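Local coordinates for flagellar regulatory protein C (Vibrio cholerae, PDB 4QHS), which probably couples ATP hydrolysis by its heptameric AAA+ domain to activation of sigma-54-dependent transcription of flagellar genes, at residues E106-E120 and I147-L161. Residues are numbered along the deposited sequence; the frame is centred on the assembly and turned at random.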
loop_
_atom_site.group_PDB
_atom_site.type_symbol
_atom_site.label_atom_id
_atom_site.label_comp_id
_atom_site.label_asym_id
_atom_site.label_seq_id
_atom_site.Cartn_x
_atom_site.Cartn_y
_atom_site.Cartn_z
ATOM N N GLU A 106 -33.267 2.192 21.403
ATOM C CA GLU A 106 -34.660 1.776 21.247
ATOM C C GLU A 106 -35.126 0.927 22.427
ATOM O O GLU A 106 -36.219 1.134 22.954
ATOM C CB GLU A 106 -34.869 0.984 19.955
ATOM C CG GLU A 106 -34.760 1.757 18.661
ATOM C CD GLU A 106 -34.877 0.833 17.447
ATOM O OE1 GLU A 106 -33.888 0.719 16.684
ATOM O OE2 GLU A 106 -35.954 0.207 17.273
ATOM N N GLN A 107 -34.297 0.010 22.858
ATOM C CA GLN A 107 -34.655 -0.854 23.942
ATOM C C GLN A 107 -34.763 -0.144 25.259
ATOM O O GLN A 107 -35.361 -0.654 26.151
ATOM C CB GLN A 107 -33.646 -1.959 24.094
ATOM C CG GLN A 107 -33.591 -2.888 22.964
ATOM C CD GLN A 107 -32.334 -3.669 22.971
ATOM O OE1 GLN A 107 -32.065 -4.418 23.883
ATOM N NE2 GLN A 107 -31.541 -3.490 21.964
ATOM N N ALA A 108 -34.166 1.027 25.364
ATOM C CA ALA A 108 -34.064 1.762 26.615
ATOM C C ALA A 108 -35.159 2.793 26.706
ATOM O O ALA A 108 -35.193 3.599 27.646
ATOM C CB ALA A 108 -32.694 2.439 26.743
ATOM N N GLN A 109 -36.030 2.770 25.705
ATOM C CA GLN A 109 -37.123 3.721 25.589
ATOM C C GLN A 109 -37.887 3.816 26.905
ATOM O O GLN A 109 -38.297 2.802 27.472
ATOM C CB GLN A 109 -38.063 3.314 24.441
ATOM C CG GLN A 109 -39.033 4.406 23.998
ATOM C CD GLN A 109 -38.328 5.575 23.321
ATOM O OE1 GLN A 109 -37.718 6.416 23.984
ATOM N NE2 GLN A 109 -38.403 5.625 21.992
ATOM N N GLY A 110 -38.039 5.035 27.407
ATOM C CA GLY A 110 -38.767 5.253 28.647
ATOM C C GLY A 110 -37.939 4.936 29.873
ATOM O O GLY A 110 -38.408 5.128 30.994
ATOM N N GLY A 111 -36.706 4.464 29.664
ATOM C CA GLY A 111 -35.833 4.092 30.768
ATOM C C GLY A 111 -34.461 4.756 30.799
ATOM O O GLY A 111 -34.346 5.978 30.696
ATOM N N THR A 112 -33.420 3.940 30.956
ATOM C CA THR A 112 -32.051 4.436 31.118
ATOM C C THR A 112 -31.064 3.607 30.331
ATOM O O THR A 112 -31.177 2.372 30.269
ATOM C CB THR A 112 -31.619 4.427 32.606
ATOM O OG1 THR A 112 -32.467 5.302 33.341
ATOM C CG2 THR A 112 -30.193 4.893 32.762
ATOM N N ILE A 113 -30.110 4.244 29.692
ATOM C CA ILE A 113 -29.040 3.526 29.044
ATOM C C ILE A 113 -27.717 3.874 29.685
ATOM O O ILE A 113 -27.473 4.994 30.018
ATOM C CB ILE A 113 -29.014 3.747 27.530
ATOM C CG1 ILE A 113 -28.016 2.809 26.871
ATOM C CG2 ILE A 113 -28.638 5.117 27.207
ATOM C CD1 ILE A 113 -28.216 2.632 25.420
ATOM N N LEU A 114 -26.895 2.867 29.890
ATOM C CA LEU A 114 -25.571 3.025 30.407
ATOM C C LEU A 114 -24.555 2.781 29.325
ATOM O O LEU A 114 -24.489 1.729 28.774
ATOM C CB LEU A 114 -25.325 2.071 31.552
ATOM C CG LEU A 114 -23.876 1.851 31.943
ATOM C CD1 LEU A 114 -23.225 3.120 32.328
ATOM C CD2 LEU A 114 -23.826 0.920 33.060
ATOM N N LEU A 115 -23.763 3.784 29.025
ATOM C CA LEU A 115 -22.725 3.636 28.051
ATOM C C LEU A 115 -21.399 3.512 28.744
ATOM O O LEU A 115 -20.771 4.481 29.042
ATOM C CB LEU A 115 -22.715 4.811 27.110
ATOM C CG LEU A 115 -24.033 5.137 26.468
ATOM C CD1 LEU A 115 -23.913 6.463 25.903
ATOM C CD2 LEU A 115 -24.348 4.166 25.411
ATOM N N ASP A 116 -21.000 2.285 28.998
ATOM C CA ASP A 116 -19.832 1.969 29.759
ATOM C C ASP A 116 -18.610 2.139 28.908
ATOM O O ASP A 116 -18.583 1.725 27.793
ATOM C CB ASP A 116 -19.926 0.537 30.215
ATOM C CG ASP A 116 -19.623 0.362 31.645
ATOM O OD1 ASP A 116 -18.860 1.133 32.209
ATOM O OD2 ASP A 116 -20.131 -0.592 32.216
ATOM N N GLU A 117 -17.606 2.783 29.456
ATOM C CA GLU A 117 -16.350 2.982 28.772
ATOM C C GLU A 117 -16.501 3.712 27.440
ATOM O O GLU A 117 -16.154 3.215 26.410
ATOM C CB GLU A 117 -15.649 1.648 28.601
ATOM C CG GLU A 117 -15.150 1.046 29.878
ATOM C CD GLU A 117 -14.278 2.000 30.638
ATOM O OE1 GLU A 117 -14.487 2.185 31.841
ATOM O OE2 GLU A 117 -13.389 2.594 30.020
ATOM N N ILE A 118 -17.015 4.918 27.497
ATOM C CA ILE A 118 -17.384 5.649 26.335
ATOM C C ILE A 118 -16.207 6.270 25.639
ATOM O O ILE A 118 -16.300 6.641 24.511
ATOM C CB ILE A 118 -18.356 6.738 26.696
ATOM C CG1 ILE A 118 -19.168 7.164 25.487
ATOM C CG2 ILE A 118 -17.642 7.891 27.224
ATOM C CD1 ILE A 118 -20.387 7.870 25.836
ATOM N N SER A 119 -15.090 6.380 26.304
ATOM C CA SER A 119 -13.953 6.980 25.669
ATOM C C SER A 119 -13.444 6.158 24.510
ATOM O O SER A 119 -12.519 6.534 23.879
ATOM C CB SER A 119 -12.846 7.214 26.677
ATOM O OG SER A 119 -12.308 6.011 27.118
ATOM N N GLU A 120 -14.067 5.034 24.229
ATOM C CA GLU A 120 -13.554 4.148 23.195
ATOM C C GLU A 120 -14.331 4.296 21.896
ATOM O O GLU A 120 -14.042 3.630 20.907
ATOM C CB GLU A 120 -13.571 2.697 23.683
ATOM C CG GLU A 120 -12.697 2.460 24.920
ATOM C CD GLU A 120 -11.325 3.149 24.845
ATOM O OE1 GLU A 120 -10.684 3.129 23.771
ATOM O OE2 GLU A 120 -10.880 3.715 25.870
ATOM N N ILE A 147 -36.325 7.624 14.926
ATOM C CA ILE A 147 -37.190 7.230 16.029
ATOM C C ILE A 147 -37.043 8.219 17.189
ATOM O O ILE A 147 -35.932 8.473 17.665
ATOM C CB ILE A 147 -36.862 5.799 16.522
ATOM C CG1 ILE A 147 -37.071 4.781 15.400
ATOM C CG2 ILE A 147 -37.712 5.421 17.719
ATOM C CD1 ILE A 147 -35.788 4.100 14.957
ATOM N N LYS A 148 -38.164 8.790 17.621
ATOM C CA LYS A 148 -38.197 9.664 18.792
ATOM C C LYS A 148 -37.721 8.924 20.038
ATOM O O LYS A 148 -38.129 7.781 20.272
ATOM C CB LYS A 148 -39.609 10.189 19.018
ATOM C CG LYS A 148 -39.698 11.691 19.107
ATOM C CD LYS A 148 -39.970 12.313 17.740
ATOM C CE LYS A 148 -41.448 12.223 17.362
ATOM N NZ LYS A 148 -41.712 12.790 15.999
ATOM N N LEU A 149 -36.938 9.586 20.869
ATOM C CA LEU A 149 -36.387 8.976 22.056
ATOM C C LEU A 149 -36.764 9.664 23.345
ATOM O O LEU A 149 -36.952 10.843 23.385
ATOM C CB LEU A 149 -34.881 8.943 21.950
ATOM C CG LEU A 149 -34.258 7.885 21.072
ATOM C CD1 LEU A 149 -32.788 7.990 21.097
ATOM C CD2 LEU A 149 -34.669 6.544 21.557
ATOM N N ASP A 150 -36.855 8.886 24.400
ATOM C CA ASP A 150 -37.116 9.354 25.757
ATOM C C ASP A 150 -36.261 8.501 26.694
ATOM O O ASP A 150 -36.754 7.549 27.302
ATOM C CB ASP A 150 -38.603 9.238 26.112
ATOM C CG ASP A 150 -38.900 9.597 27.581
ATOM O OD1 ASP A 150 -38.272 10.531 28.127
ATOM O OD2 ASP A 150 -39.771 8.935 28.190
ATOM N N VAL A 151 -34.976 8.824 26.769
ATOM C CA VAL A 151 -33.984 7.953 27.388
ATOM C C VAL A 151 -32.962 8.749 28.224
ATOM O O VAL A 151 -32.387 9.729 27.761
ATOM C CB VAL A 151 -33.220 7.118 26.311
ATOM C CG1 VAL A 151 -32.096 6.295 26.940
ATOM C CG2 VAL A 151 -34.177 6.212 25.530
ATOM N N ARG A 152 -32.753 8.309 29.458
ATOM C CA ARG A 152 -31.782 8.912 30.354
ATOM C C ARG A 152 -30.430 8.274 30.092
ATOM O O ARG A 152 -30.311 7.044 30.019
ATOM C CB ARG A 152 -32.196 8.712 31.819
ATOM C CG ARG A 152 -31.652 9.751 32.797
ATOM C CD ARG A 152 -30.495 9.233 33.636
ATOM N NE ARG A 152 -29.948 10.295 34.485
ATOM C CZ ARG A 152 -30.352 10.562 35.727
ATOM N NH1 ARG A 152 -31.307 9.834 36.293
ATOM N NH2 ARG A 152 -29.790 11.559 36.412
ATOM N N VAL A 153 -29.410 9.101 29.949
ATOM C CA VAL A 153 -28.085 8.597 29.639
ATOM C C VAL A 153 -27.145 8.621 30.840
ATOM O O VAL A 153 -26.975 9.647 31.506
ATOM C CB VAL A 153 -27.445 9.393 28.503
ATOM C CG1 VAL A 153 -25.990 9.016 28.370
ATOM C CG2 VAL A 153 -28.196 9.133 27.208
ATOM N N LEU A 154 -26.562 7.464 31.111
ATOM C CA LEU A 154 -25.457 7.337 32.035
ATOM C C LEU A 154 -24.255 6.893 31.220
ATOM O O LEU A 154 -24.408 6.115 30.275
ATOM C CB LEU A 154 -25.762 6.329 33.155
ATOM C CG LEU A 154 -27.066 6.431 33.949
ATOM C CD1 LEU A 154 -27.112 5.323 34.970
ATOM C CD2 LEU A 154 -27.220 7.764 34.626
ATOM N N ALA A 155 -23.077 7.395 31.574
ATOM C CA ALA A 155 -21.828 6.970 30.944
ATOM C C ALA A 155 -20.731 6.749 31.973
ATOM O O ALA A 155 -20.799 7.278 33.081
ATOM C CB ALA A 155 -21.369 7.990 29.931
ATOM N N THR A 156 -19.716 5.974 31.588
ATOM C CA THR A 156 -18.491 5.842 32.368
ATOM C C THR A 156 -17.253 5.963 31.500
ATOM O O THR A 156 -17.273 5.664 30.305
ATOM C CB THR A 156 -18.392 4.487 33.098
ATOM O OG1 THR A 156 -18.050 3.470 32.154
ATOM C CG2 THR A 156 -19.716 4.132 33.782
ATOM N N SER A 157 -16.174 6.338 32.141
ATOM C CA SER A 157 -14.903 6.480 31.519
ATOM C C SER A 157 -13.832 6.227 32.532
ATOM O O SER A 157 -13.885 6.725 33.614
ATOM C CB SER A 157 -14.755 7.873 30.983
ATOM O OG SER A 157 -13.664 7.925 30.141
ATOM N N ASN A 158 -12.854 5.430 32.185
ATOM C CA ASN A 158 -11.766 5.232 33.090
ATOM C C ASN A 158 -10.608 6.159 32.791
ATOM O O ASN A 158 -9.536 5.993 33.286
ATOM C CB ASN A 158 -11.361 3.778 33.151
ATOM C CG ASN A 158 -10.622 3.326 31.945
ATOM O OD1 ASN A 158 -10.279 4.085 31.092
ATOM N ND2 ASN A 158 -10.372 2.072 31.884
ATOM N N ARG A 159 -10.854 7.172 31.996
ATOM C CA ARG A 159 -9.823 8.112 31.683
ATOM C C ARG A 159 -10.284 9.540 31.795
ATOM O O ARG A 159 -11.461 9.803 31.797
ATOM C CB ARG A 159 -9.254 7.834 30.307
ATOM C CG ARG A 159 -10.226 7.983 29.215
ATOM C CD ARG A 159 -9.709 7.430 27.938
ATOM N NE ARG A 159 -8.317 7.730 27.762
ATOM C CZ ARG A 159 -7.533 7.131 26.892
ATOM N NH1 ARG A 159 -8.021 6.184 26.105
ATOM N NH2 ARG A 159 -6.263 7.473 26.833
ATOM N N ASP A 160 -9.327 10.447 31.914
ATOM C CA ASP A 160 -9.560 11.875 32.007
ATOM C C ASP A 160 -10.030 12.340 30.676
ATOM O O ASP A 160 -9.275 12.349 29.752
ATOM C CB ASP A 160 -8.254 12.574 32.375
ATOM C CG ASP A 160 -8.373 14.080 32.468
ATOM O OD1 ASP A 160 -9.361 14.646 32.040
ATOM O OD2 ASP A 160 -7.451 14.714 32.973
ATOM N N LEU A 161 -11.292 12.721 30.588
ATOM C CA LEU A 161 -11.910 13.033 29.315
ATOM C C LEU A 161 -11.592 14.419 28.831
ATOM O O LEU A 161 -11.522 14.663 27.669
ATOM C CB LEU A 161 -13.422 12.857 29.386
ATOM C CG LEU A 161 -14.067 11.489 29.255
ATOM C CD1 LEU A 161 -15.549 11.650 29.281
ATOM C CD2 LEU A 161 -13.663 10.790 28.019
HETATM O O HOH W 1 -32.558 7.306 35.501
#
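Thr156 and the Asp116-Glu117 corner meet where two neighbouring parallel strands of the AAA+ core sheet, 112-116 and 152-157, reach their C-terminal ends. The sequence Leu-Leu-Asp-Glu identifies strand 112-116 as the Walker B strand, and strand 152-157 is consistent with the sensor 1 strand of the family. A chi1 of 76° tucks Thr156 OG1 back over its own main chain, facing the corner. There the hydroxyl meets the Asp116 carboxylate and accepts the backbone N-H of Glu117 at 2.8 Å; its 2.5 Å separation from Asp116 OD1 is shorter than usual for a hydrogen bond, so that length is doubtful. The Glu117 and Asn158 side chains cross nearly at right angles, with carboxylate and amide planes 57° apart and Glu117 OE2 3.4 Å from Asn158 CG; Asn158 ND2 bonds Ser47 OG of the P-loop.

Along the strands, alternate side chains divide between the sheet faces. Thr112, Leu114, Arg152 and Leu154 share the face covered by helix 51-61, where Thr112 CG2 slants against Leu154 CG at 3.7 Å. Thr112 and Arg152 run alongside each other in the same direction; a water bridges Thr112 OG1 and Arg152 NH1, while OG1 also bonds His59 and the guanidinium reaches the carbonyls of Val34 and Ala39. On the opposite face Ile113 CG2 meets Val151 CG1 and Val153 CG2, and Leu115 CD1 approaches Val153 CG1.

Before the strands, a type II turn from Ala108 to Gly111 sets Gln109 against the other backbone. Bent at chi2 (68°), its side chain spreads its amide along residues 148-150: NE2 donates to Lys148 O at 2.8 Å, and OE1 accepts the backbone N of Asp150 at 2.6 Å, in the carbonyl plane.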